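Local coordinates for probable nitrite reductase [nad(p)h] small subunit NIRD (Mycobacterium tuberculosis, PDB 4AIV), which probably acts as the Rieske-like small subunit that NirB requires for NADH-dependent reduction of nitrite to ammonium, at residues His46-Val51 against Val98-Ala103; Asn50-Ser55 against Pro77-Ala82; Gly69-Val74 against Leu85-Cys90. One frame throughout, in Å; residues are numbered along the deposited sequence.

In the fold
From the N terminus, strand 45-49 runs into the loop that holds Asn-50 to Ser-55, and both interactions 1 and 2 start here, sharing Asn-50 and Val-51. Interaction 2 closes a loop at 77-82. Interaction 3 begins inside it, at strand 71-75, and ends beyond it, at 85-90, so the two cross. Interaction 1 closes last, at 98-103, and interaction 3 is nested within its loop. Interaction 1 joins two strands of the larger antiparallel sheet; interaction 3 joins the loop after strand 82-84 to strand 71-75 of the three-stranded sheet; interaction 2 brings two loops together. Val-98 against Pro-53 links interactions 1 and 2, and the backbone bond from Val-98 N to Gly-88 O links 1 and 3.

Interaction 1 of 3, residues His46-Val51 against Val98-Ala103; sequences HAVGNV and VPVYPA
The Tyr-101 ring presents its edge, not a face, to strand 45-49: Ala-47 O and Gly-49 N both lie near the ring plane, and CE1 comes within 3.9 Å of Gly-49 N. Its CG is anti to the carbonyl carbon (chi1 -62°), beside the backbone N. CD1 lies near Ala-47 O, and both CD1 and CE1 approach Val-48 C. Val-35 of strand 34-39, beyond 45-49, and Val-113 of strand 110-117, next to 100-105, also touch Tyr-101. Two backbone hydrogen bonds join the segments. Tyr-101 N donates to Ala-47 O at 2.8 Å in a nearly straight bond (164°), and Gly-49 N donates to Pro-99 O, also at 2.8 Å but more bent (149°). Between them Val-48 and Val-100 form an antiparallel non-hydrogen-bonded pair, with CA atoms 4.3 Å apart. This is the join of strands 45-49 and 100-105 within the antiparallel sheet of the Rieske-like domain, where 45-49 also pairs with strand 34-39. Toward His-46 the strands spread, and a water takes over, accepting from Ala-47 N at 3.0 Å; its link to Tyr-101 O is so short that its detail is doubtful. Ala-103 CB closes against Ala-47 CB at 4.2 Å on the side of the sheet that carries Tyr-101. On the Val-48 side, Val-98 CG2 meets Val-48 CB at 3.8 Å, while Val-98 CG1 reaches Val-51 O. Pro-99 packs directly on Gly-49, CG 3.7 Å from Gly-49 CA, where a CB would clash with Pro-99 CD.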
ATOM      1  N   HIS A  46      -0.750   5.410   1.142  1.00  7.14           N
ATOM      2  CA  HIS A  46      -1.195   4.501   0.091  1.00  7.89           C
ATOM      3  C   HIS A  46      -1.176   3.070   0.609  1.00  7.27           C
ATOM      4  O   HIS A  46      -0.234   2.663   1.302  1.00  7.16           O
ATOM      5  CB  HIS A  46      -0.305   4.633  -1.148  1.00  6.47           C
ATOM      6  CG  HIS A  46      -0.353   5.994  -1.768  1.00 11.99           C
ATOM      7  ND1 HIS A  46      -1.276   6.353  -2.723  1.00 11.79           N
ATOM      8  CD2 HIS A  46       0.387   7.106  -1.523  1.00  8.06           C
ATOM      9  CE1 HIS A  46      -1.105   7.612  -3.057  1.00 10.81           C
ATOM     10  NE2 HIS A  46      -0.090   8.099  -2.346  1.00 10.94           N
ATOM     11  N   ALA A  47      -2.214   2.313   0.280  1.00  7.63           N
ATOM     12  CA  ALA A  47      -2.313   0.922   0.728  1.00  8.55           C
ATOM     13  C   ALA A  47      -2.476  -0.009  -0.462  1.00  8.30           C
ATOM     14  O   ALA A  47      -3.418   0.143  -1.266  1.00  7.25           O
ATOM     15  CB  ALA A  47      -3.480   0.753   1.702  1.00  7.97           C
ATOM     16  N   VAL A  48      -1.549  -0.961  -0.588  1.00  7.80           N
ATOM     17  CA  VAL A  48      -1.618  -1.959  -1.648  1.00  8.29           C
ATOM     18  C   VAL A  48      -1.516  -3.367  -1.047  1.00  8.93           C
ATOM     19  O   VAL A  48      -1.184  -3.526   0.134  1.00  8.49           O
ATOM     20  CB  VAL A  48      -0.520  -1.752  -2.741  1.00  7.58           C
ATOM     21  CG1 VAL A  48      -0.702  -0.402  -3.445  1.00  8.50           C
ATOM     22  CG2 VAL A  48       0.879  -1.870  -2.143  1.00  8.65           C
ATOM     23  N   GLY A  49      -1.824  -4.380  -1.847  1.00  8.01           N
ATOM     24  CA  GLY A  49      -1.685  -5.759  -1.396  1.00 10.80           C
ATOM     25  C   GLY A  49      -0.305  -6.034  -0.811  1.00  9.42           C
ATOM     26  O   GLY A  49       0.705  -5.603  -1.360  1.00  8.73           O
ATOM     27  N   ASN A  50      -0.258  -6.740   0.313  1.00  6.35           N
ATOM     28  CA  ASN A  50       1.019  -7.051   0.960  1.00  9.68           C
ATOM     29  C   ASN A  50       1.721  -8.266   0.342  1.00 11.17           C
ATOM     30  O   ASN A  50       2.905  -8.531   0.612  1.00  9.67           O
ATOM     31  CB  ASN A  50       0.811  -7.278   2.462  1.00  8.78           C
ATOM     32  CG  ASN A  50       2.095  -7.145   3.251  1.00 15.42           C
ATOM     33  OD1 ASN A  50       2.944  -6.292   2.953  1.00 13.76           O
ATOM     34  ND2 ASN A  50       2.253  -7.993   4.262  1.00 10.26           N
ATOM     35  N   VAL A  51       0.995  -9.007  -0.487  1.00  8.94           N
ATOM     36  CA  VAL A  51       1.548 -10.220  -1.078  1.00 11.33           C
ATOM     37  C   VAL A  51       2.125  -9.966  -2.474  1.00 12.32           C
ATOM     38  O   VAL A  51       1.424  -9.497  -3.376  1.00  9.87           O
ATOM     39  CB  VAL A  51       0.500 -11.351  -1.135  1.00 13.23           C
ATOM     40  CG1 VAL A  51       1.108 -12.606  -1.746  1.00 13.06           C
ATOM     41  CG2 VAL A  51      -0.054 -11.632   0.259  1.00 11.75           C
ATOM     42  N   VAL A  98      -1.020  -5.696  -7.948  1.00 12.24           N
ATOM     43  CA  VAL A  98      -1.531  -5.963  -6.609  1.00 11.70           C
ATOM     44  C   VAL A  98      -2.784  -5.128  -6.427  1.00 12.59           C
ATOM     45  O   VAL A  98      -2.951  -4.107  -7.114  1.00 14.10           O
ATOM     46  CB  VAL A  98      -0.517  -5.585  -5.500  1.00 11.61           C
ATOM     47  CG1 VAL A  98       0.632  -6.572  -5.478  1.00 12.98           C
ATOM     48  CG2 VAL A  98      -0.023  -4.139  -5.678  1.00 11.28           C
ATOM     49  N   PRO A  99      -3.670  -5.545  -5.505  1.00 11.56           N
ATOM     50  CA  PRO A  99      -4.850  -4.721  -5.217  1.00 13.01           C
ATOM     51  C   PRO A  99      -4.455  -3.406  -4.573  1.00 11.22           C
ATOM     52  O   PRO A  99      -3.413  -3.319  -3.911  1.00 11.65           O
ATOM     53  CB  PRO A  99      -5.643  -5.573  -4.206  1.00 12.71           C
ATOM     54  CG  PRO A  99      -4.621  -6.500  -3.605  1.00 13.55           C
ATOM     55  CD  PRO A  99      -3.687  -6.811  -4.746  1.00 15.18           C
ATOM     56  N   VAL A 100      -5.283  -2.388  -4.774  1.00 10.62           N
ATOM     57  CA  VAL A 100      -5.091  -1.107  -4.118  1.00  9.55           C
ATOM     58  C   VAL A 100      -6.297  -0.881  -3.220  1.00 10.81           C
ATOM     59  O   VAL A 100      -7.410  -1.278  -3.560  1.00 11.25           O
ATOM     60  CB  VAL A 100      -4.899   0.058  -5.143  1.00 11.92           C
ATOM     61  CG1 VAL A 100      -6.088   0.141  -6.110  1.00 14.34           C
ATOM     62  CG2 VAL A 100      -4.683   1.392  -4.429  1.00  9.46           C
ATOM     63  N   TYR A 101      -6.067  -0.296  -2.050  1.00  8.63           N
ATOM     64  CA  TYR A 101      -7.127  -0.107  -1.069  1.00  9.74           C
ATOM     65  C   TYR A 101      -7.233   1.378  -0.763  1.00  9.95           C
ATOM     66  O   TYR A 101      -6.211   2.055  -0.624  1.00  9.52           O
ATOM     67  CB  TYR A 101      -6.822  -0.885   0.227  1.00  6.02           C
ATOM     68  CG  TYR A 101      -6.735  -2.383   0.033  1.00 11.26           C
ATOM     69  CD1 TYR A 101      -5.565  -2.976  -0.438  1.00 10.74           C
ATOM     70  CD2 TYR A 101      -7.827  -3.202   0.298  1.00 11.33           C
ATOM     71  CE1 TYR A 101      -5.480  -4.355  -0.620  1.00 12.54           C
ATOM     72  CE2 TYR A 101      -7.753  -4.582   0.117  1.00 14.91           C
ATOM     73  CZ  TYR A 101      -6.582  -5.148  -0.347  1.00 13.04           C
ATOM     74  OH  TYR A 101      -6.516  -6.514  -0.533  1.00 14.90           O
ATOM     75  N   PRO A 102      -8.466   1.891  -0.655  1.00 13.69           N
ATOM     76  CA  PRO A 102      -8.606   3.294  -0.237  1.00 13.26           C
ATOM     77  C   PRO A 102      -7.902   3.522   1.099  1.00 10.63           C
ATOM     78  O   PRO A 102      -7.978   2.690   2.013  1.00 11.15           O
ATOM     79  CB  PRO A 102     -10.119   3.473  -0.079  1.00 16.67           C
ATOM     80  CG  PRO A 102     -10.726   2.402  -0.977  1.00 19.45           C
ATOM     81  CD  PRO A 102      -9.765   1.229  -0.887  1.00 11.00           C
ATOM     82  N   ALA A 103      -7.188   4.634   1.193  1.00  9.86           N
ATOM     83  CA  ALA A 103      -6.452   4.967   2.399  1.00  9.98           C
ATOM     84  C   ALA A 103      -6.600   6.458   2.655  1.00 13.70           C
ATOM     85  O   ALA A 103      -6.489   7.277   1.739  1.00 13.63           O
ATOM     86  CB  ALA A 103      -4.990   4.582   2.254  1.00  8.35           C
TER
HETATM   87  O   HOH W   1      -4.406   3.717  -1.290  1.00  6.40           O

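Interaction 2 of 3, residues Asn50-Ser55 against Pro77-Ala82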
ATOM      1  N   ASN A  50      -0.258  -6.740   0.313  1.00  6.35           N
ATOM      2  CA  ASN A  50       1.019  -7.051   0.960  1.00  9.68           C
ATOM      3  C   ASN A  50       1.721  -8.266   0.342  1.00 11.17           C
ATOM      4  O   ASN A  50       2.905  -8.531   0.612  1.00  9.67           O
ATOM      5  CB  ASN A  50       0.811  -7.278   2.462  1.00  8.78           C
ATOM      6  CG  ASN A  50       2.095  -7.145   3.251  1.00 15.42           C
ATOM      7  OD1 ASN A  50       2.944  -6.292   2.953  1.00 13.76           O
ATOM      8  ND2 ASN A  50       2.253  -7.993   4.262  1.00 10.26           N
ATOM      9  N   VAL A  51       0.995  -9.007  -0.487  1.00  8.94           N
ATOM     10  CA  VAL A  51       1.548 -10.220  -1.078  1.00 11.33           C
ATOM     11  C   VAL A  51       2.125  -9.966  -2.474  1.00 12.32           C
ATOM     12  O   VAL A  51       1.424  -9.497  -3.376  1.00  9.87           O
ATOM     13  CB  VAL A  51       0.500 -11.351  -1.135  1.00 13.23           C
ATOM     14  CG1 VAL A  51       1.108 -12.606  -1.746  1.00 13.06           C
ATOM     15  CG2 VAL A  51      -0.054 -11.632   0.259  1.00 11.75           C
ATOM     16  N   ASP A  52       3.413 -10.265  -2.634  1.00  9.21           N
ATOM     17  CA  ASP A  52       4.069 -10.202  -3.940  1.00 11.65           C
ATOM     18  C   ASP A  52       3.329 -11.143  -4.870  1.00 12.28           C
ATOM     19  O   ASP A  52       3.225 -12.335  -4.586  1.00 15.18           O
ATOM     20  CB  ASP A  52       5.549 -10.603  -3.823  1.00 11.64           C
ATOM     21  CG  ASP A  52       6.297 -10.540  -5.161  1.00 15.85           C
ATOM     22  OD1 ASP A  52       5.819 -11.112  -6.175  1.00 14.76           O
ATOM     23  OD2 ASP A  52       7.385  -9.926  -5.205  1.00 13.94           O
ATOM     24  N   PRO A  53       2.809 -10.613  -5.987  1.00 16.59           N
ATOM     25  CA  PRO A  53       1.966 -11.422  -6.875  1.00 18.63           C
ATOM     26  C   PRO A  53       2.762 -12.394  -7.739  1.00 19.55           C
ATOM     27  O   PRO A  53       2.157 -13.193  -8.453  1.00 23.54           O
ATOM     28  CB  PRO A  53       1.286 -10.372  -7.755  1.00 17.11           C
ATOM     29  CG  PRO A  53       2.270  -9.276  -7.833  1.00 11.97           C
ATOM     30  CD  PRO A  53       2.938  -9.227  -6.470  1.00 13.24           C
ATOM     31  N   PHE A  54       4.088 -12.329  -7.684  1.00 16.48           N
ATOM     32  CA  PHE A  54       4.907 -13.292  -8.411  1.00 21.99           C
ATOM     33  C   PHE A  54       5.289 -14.461  -7.495  1.00 24.41           C
ATOM     34  O   PHE A  54       5.131 -15.627  -7.866  1.00 29.54           O
ATOM     35  CB  PHE A  54       6.155 -12.628  -9.015  1.00 15.18           C
ATOM     36  CG  PHE A  54       5.852 -11.630 -10.119  1.00 18.48           C
ATOM     37  CD1 PHE A  54       5.748 -12.045 -11.438  1.00 20.96           C
ATOM     38  CD2 PHE A  54       5.672 -10.277  -9.834  1.00 19.25           C
ATOM     39  CE1 PHE A  54       5.474 -11.137 -12.456  1.00 17.83           C
ATOM     40  CE2 PHE A  54       5.397  -9.357 -10.853  1.00 19.95           C
ATOM     41  CZ  PHE A  54       5.299  -9.790 -12.164  1.00 17.60           C
ATOM     42  N   SER A  55       5.760 -14.143  -6.288  1.00 20.93           N
ATOM     43  CA  SER A  55       6.281 -15.160  -5.366  1.00 18.70           C
ATOM     44  C   SER A  55       5.270 -15.631  -4.324  1.00 18.81           C
ATOM     45  O   SER A  55       5.417 -16.710  -3.751  1.00 15.42           O
ATOM     46  CB  SER A  55       7.519 -14.625  -4.642  1.00 18.03           C
ATOM     47  OG  SER A  55       7.152 -13.625  -3.700  1.00 16.53           O
ATOM     48  N   PRO A  77      10.820  -6.593  -2.527  1.00 15.41           N
ATOM     49  CA  PRO A  77      12.104  -6.829  -1.843  1.00 19.88           C
ATOM     50  C   PRO A  77      13.141  -7.717  -2.561  1.00 27.96           C
ATOM     51  O   PRO A  77      14.316  -7.337  -2.607  1.00 38.18           O
ATOM     52  CB  PRO A  77      11.672  -7.487  -0.530  1.00 18.69           C
ATOM     53  CG  PRO A  77      10.362  -6.880  -0.254  1.00 16.64           C
ATOM     54  CD  PRO A  77       9.684  -6.750  -1.604  1.00 14.24           C
ATOM     55  N   ILE A  78      12.742  -8.871  -3.087  1.00 21.36           N
ATOM     56  CA  ILE A  78      13.719  -9.782  -3.706  1.00 27.88           C
ATOM     57  C   ILE A  78      13.764  -9.561  -5.212  1.00 23.85           C
ATOM     58  O   ILE A  78      14.809  -9.249  -5.797  1.00 24.32           O
ATOM     59  CB  ILE A  78      13.353 -11.267  -3.456  1.00 24.81           C
ATOM     60  CG1 ILE A  78      13.295 -11.575  -1.952  1.00 31.17           C
ATOM     61  CG2 ILE A  78      14.334 -12.214  -4.188  1.00 22.89           C
ATOM     62  CD1 ILE A  78      14.643 -11.624  -1.290  1.00 20.48           C
ATOM     63  N   LEU A  79      12.590  -9.702  -5.814  1.00 22.08           N
ATOM     64  CA  LEU A  79      12.411  -9.672  -7.258  1.00 20.26           C
ATOM     65  C   LEU A  79      12.616  -8.286  -7.869  1.00 20.26           C
ATOM     66  O   LEU A  79      12.824  -8.172  -9.074  1.00 18.74           O
ATOM     67  CB  LEU A  79      11.018 -10.219  -7.589  1.00 21.07           C
ATOM     68  CG  LEU A  79      10.791 -11.644  -7.059  1.00 24.06           C
ATOM     69  CD1 LEU A  79       9.357 -12.120  -7.259  1.00 19.37           C
ATOM     70  CD2 LEU A  79      11.765 -12.619  -7.719  1.00 20.16           C
ATOM     71  N   LYS A  80      12.562  -7.248  -7.030  1.00 18.44           N
ATOM     72  CA  LYS A  80      12.792  -5.860  -7.442  1.00 20.36           C
ATOM     73  C   LYS A  80      11.918  -5.402  -8.615  1.00 21.85           C
ATOM     74  O   LYS A  80      12.405  -4.749  -9.537  1.00 24.94           O
ATOM     75  CB  LYS A  80      14.279  -5.615  -7.755  1.00 27.07           C
ATOM     76  CG  LYS A  80      15.195  -5.617  -6.529  1.00 30.38           C
ATOM     77  N   GLN A  81      10.638  -5.751  -8.581  1.00 14.30           N
ATOM     78  CA  GLN A  81       9.700  -5.276  -9.597  1.00 15.66           C
ATOM     79  C   GLN A  81       8.872  -4.115  -9.043  1.00 13.74           C
ATOM     80  O   GLN A  81       8.475  -4.134  -7.873  1.00 11.99           O
ATOM     81  CB  GLN A  81       8.817  -6.429 -10.080  1.00 15.35           C
ATOM     82  CG  GLN A  81       9.634  -7.505 -10.762  1.00 16.93           C
ATOM     83  CD  GLN A  81       8.867  -8.780 -11.009  1.00 18.95           C
ATOM     84  OE1 GLN A  81       8.682  -9.595 -10.098  1.00 19.18           O
ATOM     85  NE2 GLN A  81       8.433  -8.976 -12.248  1.00 19.64           N
ATOM     86  N   ALA A  82       8.632  -3.104  -9.878  1.00 13.47           N
ATOM     87  CA  ALA A  82       7.956  -1.877  -9.449  1.00 14.69           C
ATOM     88  C   ALA A  82       6.436  -1.961  -9.567  1.00 14.05           C
ATOM     89  O   ALA A  82       5.903  -2.372 -10.611  1.00 13.00           O
ATOM     90  CB  ALA A  82       8.476  -0.667 -10.248  1.00 14.41           C
TER
HETATM   91  O   HOH W   2       7.705  -8.713  -7.479  1.00 14.60           O
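Phe-54, Leu-79 and Gln-81 carry this contact between two loops, the one after strand 45-49 and the one between strands 71-75 and 82-84. The Gln-81 amide lies over one face of the Phe-54 ring, its plane turned 37° from the ring: OE1 sits toward the rim, 3.1 Å from Phe-54 CD2, and NE2 approaches Phe-54 CZ at 3.2 Å. A water donates to both Gln-81 OE1 and Asp-52 OD2 and so bridges the two loops. Leu-79 pushes its CD1 methyl between neighbours, 3.7 Å from Phe-54 CB and 3.6 Å from Asp-52 OD2, with Ser-55 CB a little farther off. These segments probably correspond to the two loops that in canonical Rieske proteins supply the Cys and His ligands of the [2Fe-2S] cluster; neither contains a cysteine or histidine. Asp-52 has CG anti to the backbone N (chi1 -179°). Its OD1 accepts in an Asx turn from Phe-54 N at 2.6 Å, nearly in line with the C-O bond, and also from Ser-55 N at 3.0 Å, from above the carboxylate plane. Phe-83 and Val-96 also touch Phe-54.

Interaction 3 of 3, residues Gly69-Val74 against Leu85-Cys90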
ATOM      1  N   GLY A  69       9.427   7.732 -13.566  1.00 28.95           N
ATOM      2  CA  GLY A  69       8.916   8.812 -14.387  1.00 33.37           C
ATOM      3  C   GLY A  69       7.961   9.696 -13.606  1.00 30.22           C
ATOM      4  O   GLY A  69       6.908  10.100 -14.116  1.00 33.56           O
ATOM      5  N   GLY A  70       8.322   9.976 -12.355  1.00 29.21           N
ATOM      6  CA  GLY A  70       7.513  10.818 -11.488  1.00 29.21           C
ATOM      7  C   GLY A  70       6.404  10.077 -10.762  1.00 28.00           C
ATOM      8  O   GLY A  70       5.720  10.645  -9.908  1.00 33.22           O
ATOM      9  N   ARG A  71       6.227   8.803 -11.091  1.00 24.51           N
ATOM     10  CA  ARG A  71       5.123   8.023 -10.540  1.00 21.50           C
ATOM     11  C   ARG A  71       5.555   7.226  -9.309  1.00 20.43           C
ATOM     12  O   ARG A  71       6.509   6.450  -9.370  1.00 16.54           O
ATOM     13  CB  ARG A  71       4.575   7.086 -11.608  1.00 24.14           C
ATOM     14  CG  ARG A  71       3.264   6.458 -11.247  1.00 24.28           C
ATOM     15  CD  ARG A  71       2.584   5.962 -12.484  1.00 26.21           C
ATOM     16  NE  ARG A  71       1.342   5.284 -12.158  1.00 21.79           N
ATOM     17  CZ  ARG A  71       0.711   4.471 -12.991  1.00 22.54           C
ATOM     18  NH1 ARG A  71       1.218   4.243 -14.197  1.00 22.83           N
ATOM     19  NH2 ARG A  71      -0.415   3.880 -12.613  1.00 22.91           N
ATOM     20  N   ALA A  72       4.850   7.429  -8.194  1.00 13.06           N
ATOM     21  CA  ALA A  72       5.214   6.799  -6.928  1.00 16.27           C
ATOM     22  C   ALA A  72       5.055   5.280  -7.009  1.00 10.77           C
ATOM     23  O   ALA A  72       4.047   4.762  -7.500  1.00 12.94           O
ATOM     24  CB  ALA A  72       4.371   7.365  -5.792  1.00 16.18           C
ATOM     25  N   MET A  73       6.056   4.556  -6.543  1.00 13.22           N
ATOM     26  CA  MET A  73       5.971   3.111  -6.619  1.00 11.86           C
ATOM     27  C   MET A  73       6.694   2.452  -5.471  1.00 10.07           C
ATOM     28  O   MET A  73       7.430   3.100  -4.731  1.00 11.35           O
ATOM     29  CB  MET A  73       6.499   2.601  -7.973  1.00 11.75           C
ATOM     30  CG  MET A  73       7.902   3.090  -8.352  1.00 21.20           C
ATOM     31  SD  MET A  73       9.251   2.265  -7.469  1.00 22.79           S
ATOM     32  CE  MET A  73      10.611   2.533  -8.615  1.00 25.24           C
ATOM     33  N   VAL A  74       6.459   1.154  -5.318  1.00  9.23           N
ATOM     34  CA  VAL A  74       7.239   0.347  -4.393  1.00 10.62           C
ATOM     35  C   VAL A  74       7.870  -0.810  -5.177  1.00 12.03           C
ATOM     36  O   VAL A  74       7.221  -1.425  -6.034  1.00 11.30           O
ATOM     37  CB  VAL A  74       6.367  -0.180  -3.218  1.00 10.03           C
ATOM     38  CG1 VAL A  74       5.187  -0.998  -3.739  1.00  9.38           C
ATOM     39  CG2 VAL A  74       7.210  -1.000  -2.237  1.00 10.42           C
ATOM     40  N   LEU A  85       1.832   2.901  -6.701  1.00 10.29           N
ATOM     41  CA  LEU A  85       1.076   2.966  -5.443  1.00  9.95           C
ATOM     42  C   LEU A  85      -0.353   3.469  -5.665  1.00 13.88           C
ATOM     43  O   LEU A  85      -1.250   3.215  -4.847  1.00 13.20           O
ATOM     44  CB  LEU A  85       1.825   3.808  -4.391  1.00 11.60           C
ATOM     45  CG  LEU A  85       3.110   3.173  -3.826  1.00 10.95           C
ATOM     46  CD1 LEU A  85       3.900   4.160  -2.939  1.00  9.53           C
ATOM     47  CD2 LEU A  85       2.781   1.910  -3.041  1.00 10.98           C
ATOM     48  N   ASP A  86      -0.579   4.156  -6.785  1.00 12.76           N
ATOM     49  CA  ASP A  86      -1.895   4.730  -7.048  1.00 15.02           C
ATOM     50  C   ASP A  86      -2.937   3.704  -7.510  1.00 16.13           C
ATOM     51  O   ASP A  86      -4.097   3.782  -7.115  1.00 19.68           O
ATOM     52  CB  ASP A  86      -1.831   5.957  -7.990  1.00 20.91           C
ATOM     53  CG  ASP A  86      -1.297   5.624  -9.389  1.00 22.79           C
ATOM     54  OD1 ASP A  86      -0.992   4.449  -9.680  1.00 16.45           O
ATOM     55  OD2 ASP A  86      -1.201   6.558 -10.212  1.00 25.54           O
ATOM     56  N   ASP A  87      -2.525   2.725  -8.311  1.00 13.52           N
ATOM     57  CA  ASP A  87      -3.479   1.733  -8.807  1.00 19.08           C
ATOM     58  C   ASP A  87      -3.003   0.280  -8.682  1.00 14.96           C
ATOM     59  O   ASP A  87      -3.654  -0.632  -9.186  1.00 14.79           O
ATOM     60  CB  ASP A  87      -3.884   2.046 -10.249  1.00 16.61           C
ATOM     61  CG  ASP A  87      -2.716   1.973 -11.221  1.00 22.30           C
ATOM     62  OD1 ASP A  87      -1.608   1.522 -10.840  1.00 20.92           O
ATOM     63  OD2 ASP A  87      -2.912   2.375 -12.387  1.00 28.66           O
ATOM     64  N   GLY A  88      -1.860   0.074  -8.036  1.00 11.08           N
ATOM     65  CA  GLY A  88      -1.343  -1.268  -7.822  1.00 10.70           C
ATOM     66  C   GLY A  88      -0.780  -1.971  -9.050  1.00 14.49           C
ATOM     67  O   GLY A  88      -0.322  -3.112  -8.949  1.00 12.75           O
ATOM     68  N   SER A  89      -0.799  -1.312 -10.208  1.00 15.74           N
ATOM     69  CA  SER A  89      -0.286  -1.946 -11.425  1.00 14.84           C
ATOM     70  C   SER A  89       1.219  -2.184 -11.363  1.00 15.15           C
ATOM     71  O   SER A  89       1.986  -1.334 -10.894  1.00 14.37           O
ATOM     72  CB  SER A  89      -0.641  -1.138 -12.683  1.00 17.26           C
ATOM     73  OG  SER A  89      -0.075   0.161 -12.648  1.00 20.52           O
ATOM     74  N   CYS A  90       1.647  -3.346 -11.843  1.00 15.87           N
ATOM     75  CA  CYS A  90       3.072  -3.600 -11.985  1.00 13.99           C
ATOM     76  C   CYS A  90       3.577  -2.792 -13.173  1.00 13.81           C
ATOM     77  O   CYS A  90       3.163  -3.008 -14.314  1.00 12.95           O
ATOM     78  CB  CYS A  90       3.354  -5.084 -12.203  1.00 13.31           C
ATOM     79  SG  CYS A  90       5.130  -5.483 -12.297  1.00 15.68           S
TER
HETATM   80  O   HOH W   3      -0.288   1.670 -14.935  1.00 30.01           O
HETATM   81  O   HOH W   4       1.594   6.005  -8.005  1.00 15.19           O
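Arg-71 reaches Asp-86 and Asp-87 through an outstretched side chain: CG is anti to the backbone N (chi1 -168°), and the chain is extended from CG to NE. Both aspartates place CG between backbone N and carbonyl carbon (chi1 63° in each), and their carboxylates come to the edge of the guanidinium. NH2 is gripped by two acids: it donates to the syn lone pair of Asp-86 OD1 at 3.0 Å, almost in the guanidinium plane, and forms a salt bridge with Asp-87 OD2 at 2.9 Å. A weak bond from Arg-71 NE to Asp-86 OD2 adds to the first. The carboxylate planes stand 62° from the guanidinium, so neither pair is coplanar. Asp-87 is itself held in an Asx turn, OD1 accepting from Ser-89 N and, at 2.7 Å, from Ser-89 OG. A water links Ser-89 OG to Arg-71 NH1. Nearer the core, Leu-85 N donates to Ala-72 O at 3.0 Å, and Leu-85 CD2 packs on Val-74 CG1 at 3.8 Å, the two side chains crossing at about a right angle. Strand 71-75 is the middle of the small antiparallel sheet, between 64-68 and 82-84; the turn after 82-84 lies against it, and Leu-85 and Val-74 both touch Phe-38 of strand 34-39 in the larger sheet.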